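Local atomic coordinates of acyl-coa oxidase (PDB entry 1W07), a protein that catalyses the FAD-dependent desaturation of long- and medium-chain acyl-CoAs to 2-trans-enoyl-CoAs in peroxisomal beta-oxidation, passing electrons to oxygen to give hydrogen peroxide. Residues 48-53 against 92-96; 155-160 against 260-264; 294-298 against 609-614. The protein carries 1 engineered substitution. All blocks are in the same frame, centred on the assembly; numbering follows the deposited sequence.

The three contacts illustrate how a multidomain flavoenzyme is tied together at points outside its catalytic centre. Contacts 1 and 3 are neighbours, their centres about 12 Å apart and on the same side of the chain's centre; Asp94 OD1 of contact 1 and Arg298 NH2 of contact 3 form a salt bridge of 2.9 Å, joining the end of helix 83-93 to helix 278-309. Contact 2 stands alone in the beta region, its centre about 47 Å from that of contact 1 and about 52 Å from that of contact 3. None belongs to the annotated FAD site, although in contact 1 the side chain of Gln95 lies about 14 Å from a bound FAD.

Contact 1 (48-53 against 92-96); sequences FEKSNR and FIDQP
With CG anti to the backbone N (chi1 -168°) and a bend at chi3, Arg53 lays its guanidinium against the chain leaving helix 83-93, where it meets Gln95, whose own CG is likewise anti to N. The guanidinium and amide planes stand almost perpendicular. NH2 of Arg53 donates to Gln95 OE1 at 2.8 Å, on a lone pair of the amide oxygen, though the bond is bent and the oxygen is tilted out of the guanidinium plane; NE adds a weak bond to the same oxygen, which Lys68 NZ also reaches. That NH2 also donates to the backbone Asp94 O at 2.7 Å, coming from above the carbonyl plane. One arginine edge thus grips both a side chain and the turn of backbone that ends the helix, where Asp94 adopts positive phi. Over one face of the guanidinium lies Lys50 CG.

Lys50 is bent three times along its chain, and Lys50 NZ forms a 3.0 Å salt bridge with Asp94 OD1, which offers its anti lone pair. The same oxygen serves Arg298, so two cations probably stabilise this carboxylate as an anion. At the start of both segments, Ile93 CG1 sits over the centre of the Phe48 ring, a CH-pi contact of 3.8 Å to the centroid. Between the two backbones, a water donates to both Phe48 O and Ile93 O.

The contact packs a helix end against a connecting loop within the N-terminal region. Helix 58-78 adjoins it through Leu61, Lys68 and Ala72, helix 29-43 meets Phe48 through Val42, and Glu412 of helix 410-417 takes the other arm of Arg53 in a salt bridge.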
# COMPACT_ATOMS: atom_id res chain seq x y z
N PHE B 48 13.50 16.94 -19.71
CA PHE B 48 12.94 15.73 -19.11
C PHE B 48 13.21 15.52 -17.63
O PHE B 48 13.11 14.41 -17.11
CB PHE B 48 13.40 14.51 -19.91
CG PHE B 48 12.91 14.49 -21.34
CD1 PHE B 48 13.69 13.92 -22.36
CD2 PHE B 48 11.67 15.03 -21.68
CE1 PHE B 48 13.24 13.89 -23.68
CE2 PHE B 48 11.20 15.00 -23.01
CZ PHE B 48 11.99 14.43 -24.01
N GLU B 49 13.55 16.61 -16.95
CA GLU B 49 13.80 16.56 -15.52
C GLU B 49 12.49 16.19 -14.84
O GLU B 49 11.43 16.65 -15.26
CB GLU B 49 14.27 17.94 -15.03
CG GLU B 49 14.31 18.06 -13.52
CD GLU B 49 14.61 19.48 -13.05
OE1 GLU B 49 14.06 20.43 -13.65
OE2 GLU B 49 15.38 19.63 -12.08
N LYS B 50 12.55 15.36 -13.80
CA LYS B 50 11.33 14.99 -13.09
C LYS B 50 11.50 14.81 -11.59
O LYS B 50 10.58 14.36 -10.92
CB LYS B 50 10.74 13.69 -13.67
CG LYS B 50 11.42 12.42 -13.19
CD LYS B 50 12.21 11.75 -14.30
CE LYS B 50 11.70 10.33 -14.61
NZ LYS B 50 11.85 9.24 -13.57
N SER B 51 12.67 15.15 -11.05
CA SER B 51 12.91 15.01 -9.60
C SER B 51 12.26 16.17 -8.83
O SER B 51 12.19 16.14 -7.60
CB SER B 51 14.41 14.98 -9.30
OG SER B 51 15.04 16.20 -9.64
N ASN B 52 11.77 17.17 -9.56
CA ASN B 52 11.13 18.35 -8.97
C ASN B 52 9.61 18.27 -9.16
O ASN B 52 8.87 19.19 -8.79
CB ASN B 52 11.67 19.62 -9.65
CG ASN B 52 11.13 19.80 -11.07
OD1 ASN B 52 11.03 18.84 -11.83
ND2 ASN B 52 10.81 21.04 -11.43
N ARG B 53 9.17 17.15 -9.71
CA ARG B 53 7.77 16.91 -10.01
C ARG B 53 6.83 17.14 -8.83
O ARG B 53 5.73 17.67 -9.01
CB ARG B 53 7.63 15.49 -10.56
CG ARG B 53 6.30 15.18 -11.19
CD ARG B 53 6.26 13.71 -11.57
NE ARG B 53 6.95 13.43 -12.82
CZ ARG B 53 7.31 12.21 -13.22
NH1 ARG B 53 7.06 11.17 -12.44
NH2 ARG B 53 7.88 12.03 -14.40
N PHE B 92 11.16 6.15 -21.03
CA PHE B 92 12.08 6.76 -20.07
C PHE B 92 11.70 8.17 -19.61
O PHE B 92 12.11 8.59 -18.54
CB PHE B 92 13.51 6.69 -20.60
CG PHE B 92 14.05 5.28 -20.66
CD1 PHE B 92 14.22 4.63 -21.88
CD2 PHE B 92 14.35 4.60 -19.49
CE1 PHE B 92 14.68 3.32 -21.93
CE2 PHE B 92 14.82 3.28 -19.53
CZ PHE B 92 14.99 2.64 -20.75
N ILE B 93 10.90 8.89 -20.39
CA ILE B 93 10.45 10.22 -19.99
C ILE B 93 9.66 9.99 -18.68
O ILE B 93 9.59 10.86 -17.81
CB ILE B 93 9.55 10.86 -21.08
CG1 ILE B 93 10.42 11.27 -22.27
CG2 ILE B 93 8.78 12.05 -20.52
CD1 ILE B 93 9.63 11.84 -23.46
N ASP B 94 9.07 8.80 -18.57
CA ASP B 94 8.37 8.35 -17.37
C ASP B 94 7.33 9.32 -16.81
O ASP B 94 7.33 9.63 -15.62
CB ASP B 94 9.43 8.05 -16.32
CG ASP B 94 8.89 7.29 -15.14
OD1 ASP B 94 9.37 7.54 -14.02
OD2 ASP B 94 8.01 6.43 -15.33
N GLN B 95 6.43 9.81 -17.66
CA GLN B 95 5.42 10.73 -17.17
C GLN B 95 4.07 10.51 -17.82
O GLN B 95 3.87 10.81 -18.99
CB GLN B 95 5.90 12.17 -17.38
CG GLN B 95 5.01 13.23 -16.72
CD GLN B 95 5.78 14.45 -16.25
OE1 GLN B 95 6.84 14.32 -15.65
NE2 GLN B 95 5.23 15.63 -16.50
N PRO B 96 3.11 9.97 -17.05
CA PRO B 96 1.76 9.70 -17.55
C PRO B 96 1.23 10.92 -18.30
O PRO B 96 1.21 12.03 -17.76
CB PRO B 96 0.98 9.41 -16.27
CG PRO B 96 2.03 8.71 -15.42
CD PRO B 96 3.24 9.58 -15.63
O HOH W 1 10.47 13.46 -17.55

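Contact 2 (155-160 against 260-264); sequences LDPKTD and KVTRE. Engineered in segment 155-160: Leu155 (natural residue Phe).
Arg263 folds its guanidinium over Asp160 at the end of a beta hairpin, the one made by antiparallel strands 152-156 and 161-165 in the beta-rich middle domain of the acyl-CoA dehydrogenase family. The arginine chain bends at chi2 (-112°) and chi3 (45°), which turns a side chain that starts off alongside the hairpin back onto it. Asp160 holds CG anti to its own N, which brings its carboxylate against the arginine. The carboxylate and guanidinium planes are 25° apart and stacked, with Asp160 CB 3.5 Å above the plane of the Arg263 guanidinium, over its centre. This is a salt bridge of charges alone: Asp160 OD1 is 3.3 Å from Arg263 NE but sits over the flat face, where none of the arginine's hydrogens is aimed. The stronger partner of that carboxylate is Arg251, whose NE forms a second salt bridge with OD1, and the pair of arginines would tend to keep the aspartate ionised.

Deeper in, the engineered Leu155 (Phe in the natural protein) meets Val261 by way of one methyl from each. Leu155 CD2 packs tightly on Val261 CG1, at 3.5 Å, and Phe162 of strand 161-165 touches both side chains.

Each segment is also braced internally. In the hairpin turn, Asp156 O accepts from Thr159 N and from Thr159 OG1, the two donors approaching from the same face of its plane. Across the contact, Thr262 makes an ST turn: Thr262 OG1 accepts hydrogen bonds from the backbone N of Glu266 and, at 3.2 Å, from that of Glu264.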
# COMPACT_ATOMS: atom_id res chain seq x y z
N LEU B 155 -29.27 5.88 -34.28
CA LEU B 155 -29.19 6.33 -35.66
C LEU B 155 -30.38 7.18 -36.07
O LEU B 155 -31.50 6.94 -35.64
CB LEU B 155 -29.08 5.13 -36.61
CG LEU B 155 -29.01 5.49 -38.11
CD1 LEU B 155 -27.74 6.29 -38.39
CD2 LEU B 155 -29.05 4.22 -38.94
N ASP B 156 -30.12 8.17 -36.92
CA ASP B 156 -31.15 9.07 -37.43
C ASP B 156 -31.12 8.94 -38.96
O ASP B 156 -30.38 9.67 -39.63
CB ASP B 156 -30.85 10.52 -37.04
CG ASP B 156 -31.97 11.47 -37.44
OD1 ASP B 156 -32.61 11.22 -38.48
OD2 ASP B 156 -32.19 12.47 -36.73
N PRO B 157 -31.91 8.02 -39.53
CA PRO B 157 -31.98 7.78 -40.98
C PRO B 157 -32.22 9.05 -41.80
O PRO B 157 -31.59 9.25 -42.83
CB PRO B 157 -33.14 6.80 -41.10
CG PRO B 157 -33.03 6.00 -39.85
CD PRO B 157 -32.80 7.08 -38.81
N LYS B 158 -33.13 9.89 -41.34
CA LYS B 158 -33.45 11.12 -42.05
C LYS B 158 -32.28 12.08 -42.21
O LYS B 158 -32.32 12.99 -43.04
CB LYS B 158 -34.62 11.84 -41.35
CG LYS B 158 -35.92 11.04 -41.33
CD LYS B 158 -36.33 10.59 -42.74
CE LYS B 158 -37.75 10.03 -42.79
NZ LYS B 158 -38.76 11.09 -42.49
N THR B 159 -31.22 11.89 -41.43
CA THR B 159 -30.06 12.76 -41.51
C THR B 159 -28.78 11.95 -41.69
O THR B 159 -27.71 12.50 -41.93
CB THR B 159 -29.92 13.63 -40.23
OG1 THR B 159 -29.70 12.78 -39.10
CG2 THR B 159 -31.19 14.45 -40.00
N ASP B 160 -28.91 10.63 -41.60
CA ASP B 160 -27.76 9.74 -41.75
C ASP B 160 -26.70 10.07 -40.69
O ASP B 160 -25.50 10.16 -40.99
CB ASP B 160 -27.18 9.86 -43.16
CG ASP B 160 -26.22 8.73 -43.48
OD1 ASP B 160 -26.54 7.57 -43.13
OD2 ASP B 160 -25.17 9.00 -44.09
N LYS B 260 -21.95 -3.51 -39.26
CA LYS B 260 -22.33 -2.40 -40.13
C LYS B 260 -23.75 -1.93 -39.85
O LYS B 260 -24.55 -2.64 -39.25
CB LYS B 260 -22.23 -2.80 -41.61
CG LYS B 260 -20.82 -2.91 -42.18
CD LYS B 260 -20.11 -4.18 -41.76
CE LYS B 260 -19.00 -4.55 -42.74
NZ LYS B 260 -18.00 -3.47 -42.96
N VAL B 261 -24.05 -0.71 -40.30
CA VAL B 261 -25.36 -0.11 -40.15
C VAL B 261 -25.65 0.63 -41.45
O VAL B 261 -25.18 1.76 -41.65
CB VAL B 261 -25.41 0.90 -38.99
CG1 VAL B 261 -26.75 1.61 -38.98
CG2 VAL B 261 -25.17 0.18 -37.67
N THR B 262 -26.39 -0.03 -42.34
CA THR B 262 -26.74 0.53 -43.64
C THR B 262 -27.40 1.90 -43.54
O THR B 262 -27.78 2.34 -42.46
CB THR B 262 -27.72 -0.39 -44.39
OG1 THR B 262 -29.02 -0.27 -43.80
CG2 THR B 262 -27.26 -1.84 -44.31
N ARG B 263 -27.54 2.55 -44.69
CA ARG B 263 -28.17 3.86 -44.77
C ARG B 263 -29.63 3.81 -44.31
O ARG B 263 -30.20 4.83 -43.93
CB ARG B 263 -28.09 4.40 -46.20
CG ARG B 263 -26.93 5.35 -46.45
CD ARG B 263 -27.43 6.77 -46.70
NE ARG B 263 -28.46 7.18 -45.75
CZ ARG B 263 -29.08 8.35 -45.78
NH1 ARG B 263 -28.77 9.25 -46.71
NH2 ARG B 263 -30.03 8.63 -44.89
N GLU B 264 -30.24 2.63 -44.37
CA GLU B 264 -31.63 2.47 -43.95
C GLU B 264 -31.74 2.04 -42.49
O GLU B 264 -32.83 1.68 -42.03
CB GLU B 264 -32.36 1.46 -44.82
CG GLU B 264 -32.60 1.92 -46.24
CD GLU B 264 -33.60 1.06 -46.96
OE1 GLU B 264 -33.41 -0.18 -46.97
OE2 GLU B 264 -34.57 1.62 -47.51

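Contact 3 (294-298 against 609-614); sequences NALSR and YTDHYL
Arg298 spreads its guanidinium over one face of the Tyr613 ring, a cation-pi contact that fastens the short helix 611-614 to the long helix 278-309 of the acyl-CoA oxidase helical domains. Arg298 CZ lies 4.1 Å from the Tyr613 ring centroid and 24° off its normal, offset toward the rim, with the two planes 30° apart. A single bend at chi3 (68°) in the arginine chain lets CD pack near Tyr613 CE2 while the guanidinium passes on across the ring. NH2 also reaches Asp94, the carboxylate it shares with Lys50, and a water that donates to Leu614 O accepts a weak bond from the same nitrogen.

In the loop ahead of the helix, Tyr609 lies across the base of the arginine, its CE1 3.5 Å from Arg298 CG. At the far end of this ring sits Ser297, its OG at the ring edge and in plane. Leu614 CD2 lies against the Arg298 backbone, 3.8 Å from Arg298 O.

The short helix starts with an N-cap: Thr610 OG1 accepts from Tyr613 N at 3.0 Å, which fixes the helix start from which the Tyr613 ring projects. The hydroxyl of Tyr609 is held in a small polar cluster, with Tyr609 OH 2.5 Å from Ser297 OG and bound also to a water that donates to Asn294 OD1 at 2.7 Å.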
# COMPACT_ATOMS: atom_id res chain seq x y z
N ASN B 294 8.67 -4.19 -15.01
CA ASN B 294 9.33 -2.89 -15.05
C ASN B 294 9.20 -2.19 -13.70
O ASN B 294 10.20 -1.85 -13.08
CB ASN B 294 8.71 -1.98 -16.14
CG ASN B 294 9.19 -2.32 -17.54
OD1 ASN B 294 10.39 -2.48 -17.78
ND2 ASN B 294 8.25 -2.40 -18.48
N ALA B 295 7.96 -1.98 -13.25
CA ALA B 295 7.71 -1.29 -11.99
C ALA B 295 8.29 -2.03 -10.79
O ALA B 295 8.91 -1.41 -9.91
CB ALA B 295 6.19 -1.04 -11.79
N LEU B 296 8.12 -3.35 -10.74
CA LEU B 296 8.61 -4.10 -9.59
C LEU B 296 10.12 -4.03 -9.48
O LEU B 296 10.65 -3.79 -8.39
CB LEU B 296 8.15 -5.56 -9.64
CG LEU B 296 8.50 -6.44 -8.44
CD1 LEU B 296 8.02 -5.78 -7.15
CD2 LEU B 296 7.87 -7.82 -8.59
N SER B 297 10.81 -4.23 -10.60
CA SER B 297 12.28 -4.17 -10.62
C SER B 297 12.77 -2.79 -10.18
O SER B 297 13.83 -2.70 -9.55
CB SER B 297 12.81 -4.45 -12.03
OG SER B 297 12.37 -3.48 -12.98
N ARG B 298 12.03 -1.72 -10.47
CA ARG B 298 12.50 -0.39 -10.07
C ARG B 298 12.49 -0.33 -8.55
O ARG B 298 13.48 0.09 -7.93
CB ARG B 298 11.61 0.72 -10.63
CG ARG B 298 11.70 0.92 -12.14
CD ARG B 298 10.62 1.89 -12.65
NE ARG B 298 10.84 3.26 -12.18
CZ ARG B 298 10.17 4.32 -12.61
NH1 ARG B 298 9.20 4.20 -13.52
NH2 ARG B 298 10.50 5.54 -12.17
N TYR B 609 19.21 0.54 -14.93
CA TYR B 609 18.47 1.79 -14.76
C TYR B 609 19.39 2.97 -14.47
O TYR B 609 20.36 2.83 -13.71
CB TYR B 609 17.47 1.65 -13.61
CG TYR B 609 16.28 0.76 -13.91
CD1 TYR B 609 15.71 -0.02 -12.91
CD2 TYR B 609 15.71 0.71 -15.19
CE1 TYR B 609 14.59 -0.83 -13.17
CE2 TYR B 609 14.59 -0.10 -15.46
CZ TYR B 609 14.04 -0.87 -14.44
OH TYR B 609 12.92 -1.66 -14.66
N THR B 610 19.10 4.12 -15.07
CA THR B 610 19.90 5.32 -14.83
C THR B 610 19.35 5.94 -13.54
O THR B 610 18.22 5.64 -13.15
CB THR B 610 19.72 6.38 -15.95
OG1 THR B 610 18.35 6.83 -15.95
CG2 THR B 610 20.07 5.80 -17.34
N ASP B 611 20.13 6.80 -12.89
CA ASP B 611 19.65 7.45 -11.67
C ASP B 611 18.49 8.36 -12.03
O ASP B 611 17.55 8.55 -11.23
CB ASP B 611 20.76 8.27 -11.02
CG ASP B 611 21.68 7.44 -10.16
OD1 ASP B 611 21.30 6.30 -9.80
OD2 ASP B 611 22.77 7.93 -9.82
N HIS B 612 18.54 8.95 -13.22
CA HIS B 612 17.48 9.83 -13.66
C HIS B 612 16.15 9.09 -13.71
O HIS B 612 15.13 9.60 -13.26
CB HIS B 612 17.79 10.42 -15.04
CG HIS B 612 16.67 11.21 -15.64
ND1 HIS B 612 15.62 10.62 -16.31
CD2 HIS B 612 16.43 12.54 -15.66
CE1 HIS B 612 14.78 11.56 -16.71
NE2 HIS B 612 15.24 12.73 -16.33
N TYR B 613 16.16 7.87 -14.26
CA TYR B 613 14.93 7.08 -14.37
C TYR B 613 14.44 6.61 -13.01
O TYR B 613 13.24 6.69 -12.71
CB TYR B 613 15.16 5.86 -15.27
CG TYR B 613 13.90 5.06 -15.52
CD1 TYR B 613 12.83 5.61 -16.21
CD2 TYR B 613 13.79 3.75 -15.07
CE1 TYR B 613 11.68 4.88 -16.45
CE2 TYR B 613 12.66 3.00 -15.30
CZ TYR B 613 11.61 3.57 -16.00
OH TYR B 613 10.52 2.79 -16.26
N LEU B 614 15.36 6.12 -12.18
CA LEU B 614 15.01 5.65 -10.85
C LEU B 614 14.50 6.78 -9.98
O LEU B 614 13.63 6.56 -9.14
CB LEU B 614 16.22 4.99 -10.16
CG LEU B 614 16.48 3.50 -10.40
CD1 LEU B 614 17.66 3.04 -9.55
CD2 LEU B 614 15.24 2.70 -10.05
O HOH W 2 12.91 -2.94 -17.08
O HOH W 3 11.69 4.66 -9.48